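Long-range contact in aldose 1-epimerase (Caenorhabditis elegans, PDB 1LUR), which probably interconverts the alpha and beta anomers of aldose sugars such as galactose, as an aldose 1-epimerase (mutarotase): residues L234-K246 and T271-F283. Sequence-based numbering, arbitrary orientation.
Sequences LLDLDNDLVITKK and TSYPVIHLYASKF. With SO4 (sulfate ion), chain C.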
# COMPACT_ATOMS: atom_id res chain seq x y z
N LEU A 234 4.04 -0.39 -22.51
CA LEU A 234 4.18 -0.37 -21.06
C LEU A 234 2.85 -0.60 -20.35
O LEU A 234 1.80 -0.14 -20.81
CB LEU A 234 4.76 0.97 -20.59
CG LEU A 234 6.24 1.26 -20.86
CD1 LEU A 234 6.60 2.60 -20.24
CD2 LEU A 234 7.10 0.16 -20.25
N LEU A 235 2.89 -1.33 -19.24
CA LEU A 235 1.68 -1.61 -18.48
C LEU A 235 1.36 -0.37 -17.65
O LEU A 235 2.15 0.02 -16.79
CB LEU A 235 1.90 -2.81 -17.56
CG LEU A 235 2.20 -4.13 -18.26
CD1 LEU A 235 2.46 -5.23 -17.24
CD2 LEU A 235 1.02 -4.50 -19.15
N ASP A 236 0.22 0.26 -17.93
CA ASP A 236 -0.17 1.46 -17.20
C ASP A 236 -1.16 1.17 -16.09
O ASP A 236 -2.04 1.99 -15.81
CB ASP A 236 -0.75 2.50 -18.16
CG ASP A 236 -1.90 1.97 -18.99
OD1 ASP A 236 -2.83 1.37 -18.41
OD2 ASP A 236 -1.87 2.16 -20.22
N LEU A 237 -1.03 0.01 -15.46
CA LEU A 237 -1.93 -0.36 -14.38
C LEU A 237 -1.69 0.62 -13.24
O LEU A 237 -0.54 0.94 -12.92
CB LEU A 237 -1.62 -1.78 -13.92
CG LEU A 237 -2.52 -2.35 -12.82
CD1 LEU A 237 -3.97 -2.36 -13.29
CD2 LEU A 237 -2.06 -3.75 -12.47
N ASP A 238 -2.77 1.11 -12.64
CA ASP A 238 -2.68 2.06 -11.54
C ASP A 238 -4.11 2.45 -11.19
O ASP A 238 -4.48 3.62 -11.26
CB ASP A 238 -1.87 3.30 -11.97
CG ASP A 238 -1.77 4.35 -10.88
OD1 ASP A 238 -1.87 3.99 -9.69
OD2 ASP A 238 -1.56 5.54 -11.22
N ASN A 239 -4.89 1.44 -10.83
CA ASN A 239 -6.29 1.63 -10.47
C ASN A 239 -6.71 0.86 -9.23
O ASN A 239 -5.99 0.00 -8.73
CB ASN A 239 -7.20 1.17 -11.61
CG ASN A 239 -6.85 1.80 -12.93
OD1 ASN A 239 -7.63 2.57 -13.48
ND2 ASN A 239 -5.67 1.49 -13.46
N ASP A 240 -7.93 1.17 -8.79
CA ASP A 240 -8.55 0.56 -7.63
C ASP A 240 -9.36 -0.64 -8.11
O ASP A 240 -10.23 -0.50 -8.98
CB ASP A 240 -9.54 1.53 -6.99
CG ASP A 240 -8.88 2.57 -6.10
OD1 ASP A 240 -7.70 2.91 -6.30
OD2 ASP A 240 -9.59 3.06 -5.20
N LEU A 241 -9.09 -1.82 -7.56
CA LEU A 241 -9.83 -3.02 -7.96
C LEU A 241 -10.73 -3.35 -6.77
O LEU A 241 -10.24 -3.70 -5.69
CB LEU A 241 -8.88 -4.17 -8.29
CG LEU A 241 -8.38 -4.26 -9.74
CD1 LEU A 241 -9.52 -4.72 -10.63
CD2 LEU A 241 -7.85 -2.92 -10.22
N VAL A 242 -12.04 -3.23 -6.97
CA VAL A 242 -13.00 -3.51 -5.91
C VAL A 242 -13.13 -5.00 -5.62
O VAL A 242 -13.52 -5.79 -6.48
CB VAL A 242 -14.40 -2.94 -6.25
CG1 VAL A 242 -15.35 -3.13 -5.07
CG2 VAL A 242 -14.28 -1.47 -6.60
N ILE A 243 -12.82 -5.36 -4.38
CA ILE A 243 -12.88 -6.74 -3.93
C ILE A 243 -14.30 -7.29 -3.84
O ILE A 243 -15.17 -6.69 -3.20
CB ILE A 243 -12.23 -6.90 -2.54
CG1 ILE A 243 -10.76 -6.51 -2.60
CG2 ILE A 243 -12.40 -8.34 -2.05
CD1 ILE A 243 -10.06 -6.55 -1.25
N THR A 244 -14.53 -8.43 -4.47
CA THR A 244 -15.85 -9.05 -4.44
C THR A 244 -15.94 -9.78 -3.11
O THR A 244 -15.30 -10.81 -2.91
CB THR A 244 -16.02 -10.10 -5.57
OG1 THR A 244 -15.76 -9.49 -6.84
CG2 THR A 244 -17.43 -10.65 -5.55
N LYS A 245 -16.73 -9.24 -2.19
CA LYS A 245 -16.87 -9.88 -0.89
C LYS A 245 -18.27 -10.45 -0.71
O LYS A 245 -19.27 -9.80 -1.04
CB LYS A 245 -16.55 -8.89 0.24
CG LYS A 245 -15.08 -8.46 0.27
CD LYS A 245 -14.74 -7.65 1.51
CE LYS A 245 -13.26 -7.26 1.51
NZ LYS A 245 -12.86 -6.52 2.74
N LYS A 246 -18.33 -11.68 -0.20
CA LYS A 246 -19.60 -12.35 0.03
C LYS A 246 -20.30 -11.77 1.25
O LYS A 246 -19.91 -10.72 1.77
CB LYS A 246 -19.39 -13.85 0.22
CG LYS A 246 -19.19 -14.63 -1.08
CD LYS A 246 -18.02 -14.10 -1.89
CE LYS A 246 -17.97 -14.75 -3.27
NZ LYS A 246 -16.89 -14.18 -4.13
N THR A 271 -7.67 -8.95 3.14
CA THR A 271 -7.70 -7.69 3.85
C THR A 271 -9.10 -7.25 4.21
O THR A 271 -10.07 -7.70 3.61
CB THR A 271 -7.04 -6.57 3.00
OG1 THR A 271 -7.18 -5.31 3.66
CG2 THR A 271 -7.70 -6.49 1.62
N SER A 272 -9.18 -6.38 5.21
CA SER A 272 -10.46 -5.87 5.67
C SER A 272 -10.86 -4.73 4.75
O SER A 272 -12.04 -4.36 4.68
CB SER A 272 -10.33 -5.37 7.10
OG SER A 272 -9.27 -4.43 7.22
N TYR A 273 -9.88 -4.15 4.06
CA TYR A 273 -10.15 -3.05 3.14
C TYR A 273 -11.03 -3.53 1.99
O TYR A 273 -10.96 -4.70 1.59
CB TYR A 273 -8.84 -2.46 2.58
CG TYR A 273 -8.07 -1.59 3.57
CD1 TYR A 273 -6.92 -2.07 4.20
CD2 TYR A 273 -8.49 -0.30 3.88
CE1 TYR A 273 -6.21 -1.29 5.11
CE2 TYR A 273 -7.79 0.50 4.79
CZ TYR A 273 -6.65 -0.01 5.41
OH TYR A 273 -5.97 0.76 6.32
N PRO A 274 -11.86 -2.64 1.44
CA PRO A 274 -12.77 -2.96 0.34
C PRO A 274 -12.13 -2.99 -1.05
O PRO A 274 -12.69 -3.58 -1.97
CB PRO A 274 -13.84 -1.88 0.46
CG PRO A 274 -13.01 -0.68 0.83
CD PRO A 274 -12.07 -1.25 1.89
N VAL A 275 -10.98 -2.36 -1.20
CA VAL A 275 -10.32 -2.36 -2.51
C VAL A 275 -8.82 -2.55 -2.39
O VAL A 275 -8.24 -2.45 -1.30
CB VAL A 275 -10.58 -1.04 -3.30
CG1 VAL A 275 -12.04 -0.65 -3.20
CG2 VAL A 275 -9.68 0.07 -2.80
N ILE A 276 -8.19 -2.83 -3.52
CA ILE A 276 -6.76 -3.01 -3.56
C ILE A 276 -6.28 -2.24 -4.77
O ILE A 276 -6.63 -2.56 -5.91
CB ILE A 276 -6.35 -4.49 -3.73
CG1 ILE A 276 -6.76 -5.29 -2.49
CG2 ILE A 276 -4.86 -4.57 -3.97
CD1 ILE A 276 -6.32 -6.75 -2.52
N HIS A 277 -5.49 -1.20 -4.53
CA HIS A 277 -4.97 -0.39 -5.62
C HIS A 277 -3.72 -1.05 -6.18
O HIS A 277 -2.76 -1.29 -5.46
CB HIS A 277 -4.62 1.02 -5.14
CG HIS A 277 -4.20 1.93 -6.24
ND1 HIS A 277 -5.10 2.53 -7.10
CD2 HIS A 277 -2.97 2.31 -6.66
CE1 HIS A 277 -4.44 3.25 -7.99
NE2 HIS A 277 -3.15 3.13 -7.75
N LEU A 278 -3.75 -1.32 -7.48
CA LEU A 278 -2.63 -1.95 -8.17
C LEU A 278 -1.94 -0.93 -9.06
O LEU A 278 -2.58 -0.31 -9.91
CB LEU A 278 -3.12 -3.12 -9.02
CG LEU A 278 -3.98 -4.18 -8.33
CD1 LEU A 278 -4.52 -5.17 -9.35
CD2 LEU A 278 -3.14 -4.90 -7.28
N TYR A 279 -0.64 -0.76 -8.87
CA TYR A 279 0.15 0.18 -9.66
C TYR A 279 1.32 -0.58 -10.29
O TYR A 279 2.23 -1.03 -9.59
CB TYR A 279 0.65 1.33 -8.79
CG TYR A 279 1.64 2.24 -9.48
CD1 TYR A 279 1.34 2.81 -10.72
CD2 TYR A 279 2.86 2.54 -8.90
CE1 TYR A 279 2.25 3.65 -11.36
CE2 TYR A 279 3.77 3.38 -9.53
CZ TYR A 279 3.46 3.93 -10.75
OH TYR A 279 4.37 4.76 -11.37
N ALA A 280 1.28 -0.71 -11.61
CA ALA A 280 2.31 -1.41 -12.36
C ALA A 280 3.69 -0.75 -12.41
O ALA A 280 4.53 -1.14 -13.23
CB ALA A 280 1.82 -1.70 -13.78
N SER A 281 3.92 0.24 -11.56
CA SER A 281 5.21 0.93 -11.53
C SER A 281 5.67 1.53 -12.87
O SER A 281 6.86 1.55 -13.18
CB SER A 281 6.26 -0.06 -11.01
OG SER A 281 7.56 0.49 -11.00
N LYS A 282 4.72 2.04 -13.65
CA LYS A 282 5.02 2.64 -14.95
C LYS A 282 5.96 3.85 -14.94
O LYS A 282 6.79 3.99 -15.83
CB LYS A 282 3.71 3.04 -15.65
CG LYS A 282 3.90 3.73 -16.99
CD LYS A 282 2.55 4.14 -17.57
CE LYS A 282 2.70 4.81 -18.93
NZ LYS A 282 3.52 6.05 -18.86
N PHE A 283 5.84 4.70 -13.93
CA PHE A 283 6.68 5.89 -13.83
C PHE A 283 7.87 5.79 -12.88
O PHE A 283 8.40 6.80 -12.43
CB PHE A 283 5.81 7.09 -13.43
CG PHE A 283 4.69 7.37 -14.39
CD1 PHE A 283 4.93 8.01 -15.60
CD2 PHE A 283 3.39 6.95 -14.11
CE1 PHE A 283 3.90 8.24 -16.51
CE2 PHE A 283 2.35 7.17 -15.01
CZ PHE A 283 2.61 7.82 -16.22
S SO4 C . 2.63 9.23 -20.62
O1 SO4 C . 3.15 7.90 -20.97
O2 SO4 C . 3.65 10.00 -19.89
O3 SO4 C . 2.26 9.95 -21.86
O4 SO4 C . 1.43 9.09 -19.77
O HOH W 1 -15.06 -4.40 -1.77
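H277 and D240 meet within an antiparallel strand pair, 238-243 against 275-279, that illustrates how a mutarotase-type beta-sandwich can fix a polar ring by its edge. The strands are antiparallel neighbours in one sheet, and a classic beta bulge sets D238 and N239 both against L278. At the bulge L278 N gives to N239 O at 2.9 Å; beyond it L241 and I276 exchange a reciprocal pair.

On the face carrying D238, D240 and H277, two carboxylates hold one imidazole between them. H277 ND1 donates to D240 OD1 at 2.7 Å, while NE2 donates to D238 OD1 at a modelled 2.5 Å, so short that the exact length is doubtful. Both oxygens lie at the ring edge, yet their carboxylates stand steeply to it, 78° and 82° between planes. With CG of H277 anti to the backbone N (chi1 -175°), the ring reaches across to the neighbouring strand. D240 OD2 accepts from S308 N, so this carboxylate is held at both oxygens.

On the other face the leucine and isoleucine side chains pack: L241 CG lies 4.0 Å from L278 CD1, their side chains crossing at about a right angle, and M190, on strand 187-192 of the other large sheet, touches L241 and I276.

Past the strand, the extended K245 chain brings NZ to the carbonyls of T271 and the turn that follows it, donating to T271 O and, at 2.9 Å, to Y273 O from above the carbonyl plane.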